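CghA (Chaetomium globosum, PDB 6KBC) is a fungal two-domain protein of mostly beta structure, related to the calycins, that holds a bound small molecule (WK1) in a pocket to which both domains contribute residues. Local coordinates at residues S8-D13 with A75-A80; A239-F244 with K317-N322; L259-K262 with Y267-T270. All coordinates share one frame; numbering follows the deposited sequence.

Interaction 1 of 3, residues S8-D13 with A75-A80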
# COMPACT_ATOMS: atom_id res chain seq x y z
N SER A 8 20.49 -9.34 4.38
CA SER A 8 19.92 -10.07 3.26
C SER A 8 20.40 -9.38 2.00
O SER A 8 19.94 -8.28 1.68
CB SER A 8 18.40 -10.11 3.33
OG SER A 8 17.86 -10.62 2.13
N LEU A 9 21.34 -10.00 1.29
CA LEU A 9 21.94 -9.41 0.10
C LEU A 9 21.66 -10.29 -1.10
O LEU A 9 22.13 -11.43 -1.17
CB LEU A 9 23.44 -9.19 0.29
CG LEU A 9 24.26 -8.79 -0.93
CD1 LEU A 9 23.80 -7.45 -1.48
CD2 LEU A 9 25.74 -8.72 -0.57
N LEU A 10 20.89 -9.76 -2.04
CA LEU A 10 20.49 -10.44 -3.26
C LEU A 10 21.05 -9.66 -4.44
O LEU A 10 20.73 -8.48 -4.62
CB LEU A 10 18.96 -10.57 -3.35
CG LEU A 10 18.21 -11.48 -2.38
CD1 LEU A 10 18.30 -11.00 -0.98
CD2 LEU A 10 16.75 -11.53 -2.79
N GLN A 11 21.88 -10.33 -5.23
CA GLN A 11 22.69 -9.70 -6.26
C GLN A 11 23.07 -10.76 -7.28
O GLN A 11 22.93 -11.96 -7.03
CB GLN A 11 23.95 -9.09 -5.67
CG GLN A 11 24.90 -10.16 -5.20
CD GLN A 11 26.11 -9.60 -4.48
OE1 GLN A 11 26.24 -8.39 -4.31
NE2 GLN A 11 26.97 -10.49 -4.02
N GLY A 12 23.57 -10.31 -8.42
CA GLY A 12 24.04 -11.30 -9.35
C GLY A 12 22.89 -12.06 -10.00
O GLY A 12 21.77 -11.57 -10.10
N ASP A 13 23.19 -13.29 -10.42
CA ASP A 13 22.23 -14.09 -11.18
C ASP A 13 21.95 -15.44 -10.55
O ASP A 13 21.37 -16.31 -11.21
CB ASP A 13 22.72 -14.29 -12.62
CG ASP A 13 23.92 -15.22 -12.71
OD1 ASP A 13 24.90 -15.03 -11.96
OD2 ASP A 13 23.86 -16.16 -13.53
N ALA A 75 14.65 -9.72 -13.56
CA ALA A 75 14.40 -8.37 -13.06
C ALA A 75 13.53 -8.39 -11.80
O ALA A 75 12.42 -7.85 -11.76
CB ALA A 75 13.77 -7.52 -14.16
N SER A 76 14.06 -9.02 -10.75
CA SER A 76 13.28 -9.23 -9.54
C SER A 76 13.27 -8.03 -8.61
O SER A 76 12.43 -7.98 -7.70
CB SER A 76 13.82 -10.44 -8.76
OG SER A 76 13.42 -11.65 -9.37
N PHE A 77 14.18 -7.08 -8.78
CA PHE A 77 14.38 -6.01 -7.81
C PHE A 77 14.01 -4.68 -8.45
O PHE A 77 14.54 -4.32 -9.51
CB PHE A 77 15.82 -5.98 -7.30
CG PHE A 77 16.32 -7.32 -6.90
CD1 PHE A 77 15.56 -8.13 -6.08
CD2 PHE A 77 17.54 -7.79 -7.36
CE1 PHE A 77 16.00 -9.38 -5.71
CE2 PHE A 77 17.99 -9.05 -7.00
CZ PHE A 77 17.21 -9.84 -6.17
N ARG A 78 13.13 -3.95 -7.78
CA ARG A 78 12.38 -2.91 -8.47
C ARG A 78 11.85 -1.96 -7.41
O ARG A 78 11.35 -2.41 -6.37
CB ARG A 78 11.25 -3.57 -9.27
CG ARG A 78 10.47 -2.74 -10.23
CD ARG A 78 9.39 -3.67 -10.80
NE ARG A 78 9.96 -4.80 -11.52
CZ ARG A 78 10.30 -4.79 -12.81
NH1 ARG A 78 10.08 -3.73 -13.56
NH2 ARG A 78 10.82 -5.88 -13.36
N ALA A 79 12.01 -0.67 -7.63
CA ALA A 79 11.32 0.35 -6.86
C ALA A 79 10.30 0.94 -7.81
O ALA A 79 10.68 1.62 -8.77
CB ALA A 79 12.27 1.41 -6.31
N ALA A 80 9.03 0.65 -7.59
CA ALA A 80 7.97 1.14 -8.46
C ALA A 80 7.47 2.46 -7.89
O ALA A 80 7.00 2.50 -6.75
CB ALA A 80 6.82 0.13 -8.57

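Interaction 2 of 3, residues A239-F244 with K317-N322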
# COMPACT_ATOMS: atom_id res chain seq x y z
N ALA A 239 -6.09 -13.69 -7.12
CA ALA A 239 -7.03 -12.60 -6.90
C ALA A 239 -7.67 -12.16 -8.21
O ALA A 239 -7.08 -12.26 -9.29
CB ALA A 239 -6.34 -11.39 -6.24
N THR A 240 -8.90 -11.63 -8.10
CA THR A 240 -9.53 -10.90 -9.20
C THR A 240 -9.63 -9.41 -8.92
O THR A 240 -9.93 -8.64 -9.84
CB THR A 240 -10.93 -11.44 -9.51
OG1 THR A 240 -11.70 -11.53 -8.30
CG2 THR A 240 -10.85 -12.83 -10.16
N ASP A 241 -9.35 -8.99 -7.69
CA ASP A 241 -9.54 -7.61 -7.29
C ASP A 241 -8.63 -7.30 -6.12
O ASP A 241 -8.54 -8.09 -5.17
CB ASP A 241 -11.01 -7.35 -6.92
CG ASP A 241 -11.42 -5.90 -7.11
OD1 ASP A 241 -10.83 -5.02 -6.44
OD2 ASP A 241 -12.30 -5.64 -7.95
N ALA A 242 -7.95 -6.17 -6.19
CA ALA A 242 -7.14 -5.70 -5.07
C ALA A 242 -7.42 -4.22 -4.91
O ALA A 242 -7.44 -3.48 -5.90
CB ALA A 242 -5.65 -5.95 -5.30
N LEU A 243 -7.69 -3.78 -3.68
CA LEU A 243 -7.95 -2.38 -3.40
C LEU A 243 -7.02 -1.90 -2.30
O LEU A 243 -7.10 -2.37 -1.17
CB LEU A 243 -9.40 -2.16 -2.98
CG LEU A 243 -9.65 -0.73 -2.45
CD1 LEU A 243 -9.49 0.29 -3.55
CD2 LEU A 243 -11.05 -0.66 -1.84
N PHE A 244 -6.14 -0.96 -2.65
CA PHE A 244 -5.36 -0.20 -1.67
C PHE A 244 -6.05 1.12 -1.38
O PHE A 244 -6.48 1.80 -2.31
CB PHE A 244 -3.94 0.09 -2.18
CG PHE A 244 -3.13 0.97 -1.24
CD1 PHE A 244 -2.41 0.41 -0.20
CD2 PHE A 244 -3.12 2.35 -1.39
CE1 PHE A 244 -1.66 1.21 0.69
CE2 PHE A 244 -2.38 3.17 -0.51
CZ PHE A 244 -1.66 2.60 0.53
N LYS A 317 -11.23 2.97 -16.20
CA LYS A 317 -11.14 2.74 -17.64
C LYS A 317 -11.21 1.27 -18.01
O LYS A 317 -11.31 0.97 -19.20
CB LYS A 317 -9.82 3.27 -18.21
CG LYS A 317 -9.54 4.76 -18.02
CD LYS A 317 -10.59 5.61 -18.67
CE LYS A 317 -10.07 7.03 -18.88
NZ LYS A 317 -11.15 7.89 -19.45
N TYR A 318 -11.07 0.36 -17.05
CA TYR A 318 -10.84 -1.03 -17.41
C TYR A 318 -12.05 -1.88 -17.08
O TYR A 318 -13.14 -1.57 -17.57
CB TYR A 318 -9.56 -1.52 -16.74
CG TYR A 318 -8.35 -0.76 -17.23
CD1 TYR A 318 -7.82 -1.02 -18.50
CD2 TYR A 318 -7.74 0.21 -16.45
CE1 TYR A 318 -6.72 -0.34 -18.97
CE2 TYR A 318 -6.62 0.91 -16.91
CZ TYR A 318 -6.12 0.63 -18.18
OH TYR A 318 -5.03 1.31 -18.66
N ARG A 319 -11.91 -2.94 -16.29
CA ARG A 319 -13.04 -3.85 -16.11
C ARG A 319 -14.23 -3.14 -15.47
O ARG A 319 -15.35 -3.20 -15.97
CB ARG A 319 -12.64 -5.07 -15.27
CG ARG A 319 -13.78 -6.08 -15.18
CD ARG A 319 -13.51 -7.15 -14.14
NE ARG A 319 -13.49 -6.58 -12.79
CZ ARG A 319 -12.79 -7.08 -11.79
NH1 ARG A 319 -12.01 -8.14 -11.98
NH2 ARG A 319 -12.83 -6.50 -10.59
N ASP A 320 -13.99 -2.47 -14.35
CA ASP A 320 -15.05 -1.82 -13.59
C ASP A 320 -15.03 -0.34 -13.89
O ASP A 320 -14.02 0.33 -13.69
CB ASP A 320 -14.86 -2.05 -12.08
CG ASP A 320 -14.74 -3.51 -11.75
OD1 ASP A 320 -15.45 -4.31 -12.40
OD2 ASP A 320 -13.94 -3.86 -10.85
N LYS A 321 -16.17 0.17 -14.33
CA LYS A 321 -16.31 1.58 -14.67
C LYS A 321 -16.75 2.37 -13.44
O LYS A 321 -17.76 3.08 -13.45
CB LYS A 321 -17.32 1.71 -15.81
CG LYS A 321 -16.96 0.92 -17.08
CD LYS A 321 -15.48 1.05 -17.45
CE LYS A 321 -15.17 0.46 -18.84
NZ LYS A 321 -15.55 -0.96 -18.87
N ASN A 322 -16.02 2.21 -12.33
CA ASN A 322 -16.46 2.80 -11.07
C ASN A 322 -15.97 4.24 -10.93
O ASN A 322 -14.92 4.63 -11.45
CB ASN A 322 -16.00 1.96 -9.87
CG ASN A 322 -14.49 1.85 -9.78
OD1 ASN A 322 -13.82 1.52 -10.76
ND2 ASN A 322 -13.95 2.12 -8.58

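Interaction 3 of 3, residues L259-K262 with Y267-T270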
# COMPACT_ATOMS: atom_id res chain seq x y z
N LEU A 259 -8.58 -7.84 -0.74
CA LEU A 259 -8.43 -8.77 -1.86
C LEU A 259 -9.73 -9.53 -2.07
O LEU A 259 -10.39 -9.92 -1.11
CB LEU A 259 -7.33 -9.79 -1.62
CG LEU A 259 -5.94 -9.19 -1.44
CD1 LEU A 259 -5.02 -10.26 -0.93
CD2 LEU A 259 -5.47 -8.70 -2.80
N VAL A 260 -10.08 -9.73 -3.34
CA VAL A 260 -11.13 -10.66 -3.73
C VAL A 260 -10.47 -11.75 -4.58
O VAL A 260 -9.79 -11.44 -5.56
CB VAL A 260 -12.26 -9.96 -4.49
CG1 VAL A 260 -13.36 -10.97 -4.88
CG2 VAL A 260 -12.84 -8.81 -3.64
N SER A 261 -10.68 -13.01 -4.20
CA SER A 261 -9.96 -14.11 -4.83
C SER A 261 -10.48 -14.39 -6.24
O SER A 261 -11.41 -13.75 -6.75
CB SER A 261 -10.09 -15.37 -3.97
OG SER A 261 -11.34 -16.02 -4.22
N LYS A 262 -9.83 -15.37 -6.88
CA LYS A 262 -10.32 -15.95 -8.13
C LYS A 262 -11.60 -16.75 -7.88
O LYS A 262 -11.87 -17.16 -6.75
CB LYS A 262 -9.25 -16.87 -8.71
CG LYS A 262 -8.03 -16.17 -9.26
CD LYS A 262 -8.29 -15.49 -10.56
CE LYS A 262 -7.02 -15.39 -11.39
NZ LYS A 262 -6.54 -13.98 -11.38
N TYR A 267 -14.45 -16.32 -4.88
CA TYR A 267 -14.34 -14.89 -4.63
C TYR A 267 -14.24 -14.60 -3.14
O TYR A 267 -14.96 -13.76 -2.59
CB TYR A 267 -15.51 -14.13 -5.26
CG TYR A 267 -15.52 -14.26 -6.75
CD1 TYR A 267 -14.65 -13.52 -7.53
CD2 TYR A 267 -16.39 -15.14 -7.39
CE1 TYR A 267 -14.64 -13.64 -8.90
CE2 TYR A 267 -16.38 -15.28 -8.78
CZ TYR A 267 -15.51 -14.53 -9.52
OH TYR A 267 -15.49 -14.62 -10.89
N GLN A 268 -13.39 -15.37 -2.47
CA GLN A 268 -13.08 -15.08 -1.07
C GLN A 268 -12.75 -13.61 -0.92
O GLN A 268 -12.02 -13.03 -1.74
CB GLN A 268 -11.90 -15.93 -0.60
CG GLN A 268 -12.31 -17.31 -0.20
CD GLN A 268 -11.16 -18.16 0.23
OE1 GLN A 268 -9.99 -17.75 0.12
NE2 GLN A 268 -11.47 -19.34 0.75
N ASN A 269 -13.31 -13.00 0.12
CA ASN A 269 -13.25 -11.57 0.37
C ASN A 269 -12.41 -11.38 1.62
O ASN A 269 -12.84 -11.76 2.72
CB ASN A 269 -14.67 -11.03 0.56
CG ASN A 269 -14.79 -9.55 0.25
OD1 ASN A 269 -13.81 -8.85 0.05
ND2 ASN A 269 -16.02 -9.07 0.23
N THR A 270 -11.19 -10.86 1.46
CA THR A 270 -10.28 -10.71 2.59
C THR A 270 -9.73 -9.29 2.65
O THR A 270 -9.68 -8.58 1.63
CB THR A 270 -9.12 -11.72 2.53
OG1 THR A 270 -8.31 -11.48 1.38
CG2 THR A 270 -9.66 -13.16 2.45

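Interaction 1 of 3, residues S8-D13 with A75-A80
L10 meets the far end of the F77 ring: its CB lies 3.4 Å from F77 CZ, and its CD2 branch comes to 3.7 Å from F77 CE1. The two side chains cross at about a right angle, and the leucine CB approaches the ring obliquely. In F77, CG stands beside the backbone N and anti to the carbonyl carbon (chi1 -47°), which directs the ring toward L10. The remaining ring contact with 8-13 is with backbone, F77 CE2 lying 3.7 Å from L10 O. Within 75-80, S76 CB sits over one face of the ring, offset toward the rim, and the F15 ring also meets F77, their planes inclined by about 50°.

Strands 6-10 and 77-85 are not partners in the beta structure of this calycin-type N-terminal domain. The first pairs with 99-105, where L10 bonds to S100 through the backbone; the second lies between 60-69 and 90-96. L10 and F77 therefore join two strands that are not neighbours, and both also rest on R68. Farther along strand 77-85, A80 touches WK1, while the F77 side chain is about 14 Å from it.

Within 75-80, R78 NH2 donates to A75 O at 3.0 Å, in the carbonyl plane and on a lone pair.

Interaction 2 of 3, residues A239-F244 with K317-N322
R319 reaches from its loop to T240 and D241 with the edge of its guanidinium, each of its three nitrogens having an acceptor close by. NH1 donates to T240 O at 3.0 Å in a fairly straight bond (157°), the oxygen lying near the guanidinium plane. NH2 forms a salt bridge with D241 OD2 at 2.8 Å, but the hydrogen bond within it is weak because the N-H points well aside; carboxylate and guanidinium planes are turned 40° from each other.

D320, the next residue in the chain, takes the edge formed by NE and NH2. The grip is side-on: NE meets OD1 at 3.0 Å from above the carboxylate plane, and NH2 meets OD2 at 2.9 Å on the syn side of the carboxylate. An R319 chain otherwise extended bends at chi3 (67°), which brings NE and NH2 to D320 and leaves NH1 facing T240 O. NH2 is thus shared between two carboxylates.

T240 and D241 both face V260 of the neighbouring strand, a classic beta bulge, where strand 239-249 of the C-terminal calycin-type domain turns a corner. The bulge probably allows the T240 carbonyl and the D241 carboxylate to face the same arginine. A242 and F244, farther along this strand, touch WK1.

The planes of the D241 and D320 carboxylates are nearly parallel, with their OD2 atoms 3.8 Å apart. K307 NZ forms salt bridges with both OD2 atoms, which, with R319, probably offsets the repulsion. D241 OD1 is paired with R258. On the loop side, E392 receives the backbone N-H groups of both R319 and D320, fixing the chain from which the two side chains spring.

Interaction 3 of 3, residues L259-K262 with Y267-T270
S261 and Q268 meet through two bonds at the end of a ladder: S261 N donates to Q268 O at 2.8 Å, and Q268 N returns a weak bond to S261 OG. Deeper in the sheet L259 and T270 form a hydrogen-bonded pair, with L259 N to T270 O at 2.7 Å and a nearly straight T270 N to L259 O bond of 2.9 Å. V260 and N269 between them are a non-hydrogen-bonded pair, and the V260 CA approaches Q268 O in a CA-H...O contact of 3.2 Å.

On the face carrying V260 and N269, the two valine methyls part company: CG1 packs on Y267 CB at 3.8 Å and lies at the edge of the tyrosine ring, while CG2 lies beside N269 OD1, which is bonded to S288 OG. The face carrying L259 and T270 brings leucine CB against the threonine OG1, itself bonded to V177 O.

S261 OG, held between its own backbone N and carbonyl carbon (chi1 82°), is placed to serve two roles, accepting from Q268 N and donating to K262 O. That carbonyl also takes a longer bond of 3.3 Å from Y267 N, which comes from the same face, well above its plane. Both donors hold the carbonyl where the chain leaves the strand.

Farther out, K262 NZ hydrogen-bonds to the carbonyls of A239, G236 and S394, and Y267 OH pairs with D395. The L259 side chain comes about 4 Å from WK1. Antiparallel strands 252-261 and 269-277 joined by a short loop form a beta hairpin, the up-and-down connection common in calycin-like beta structures.

In the fold
Interaction 1 stands apart in the N-terminal domain, its centre about 28 Å from that of interaction 2 and 29 Å from that of interaction 3. It is a small, mostly buried apolar contact between strands that are not paired. Interactions 2 and 3, both partly buried, belong to the C-terminal domain and have centres about 12 Å apart. They share a sheet: strands 239-249 and 252-261 are neighbours, and T240 N and OG1 bond to V260 O and S261 O. Interaction 2 ties that sheet to a loop through R319, which meets a carboxylate and a main-chain carbonyl, whereas interaction 3 joins adjacent strands chiefly through main-chain bonds.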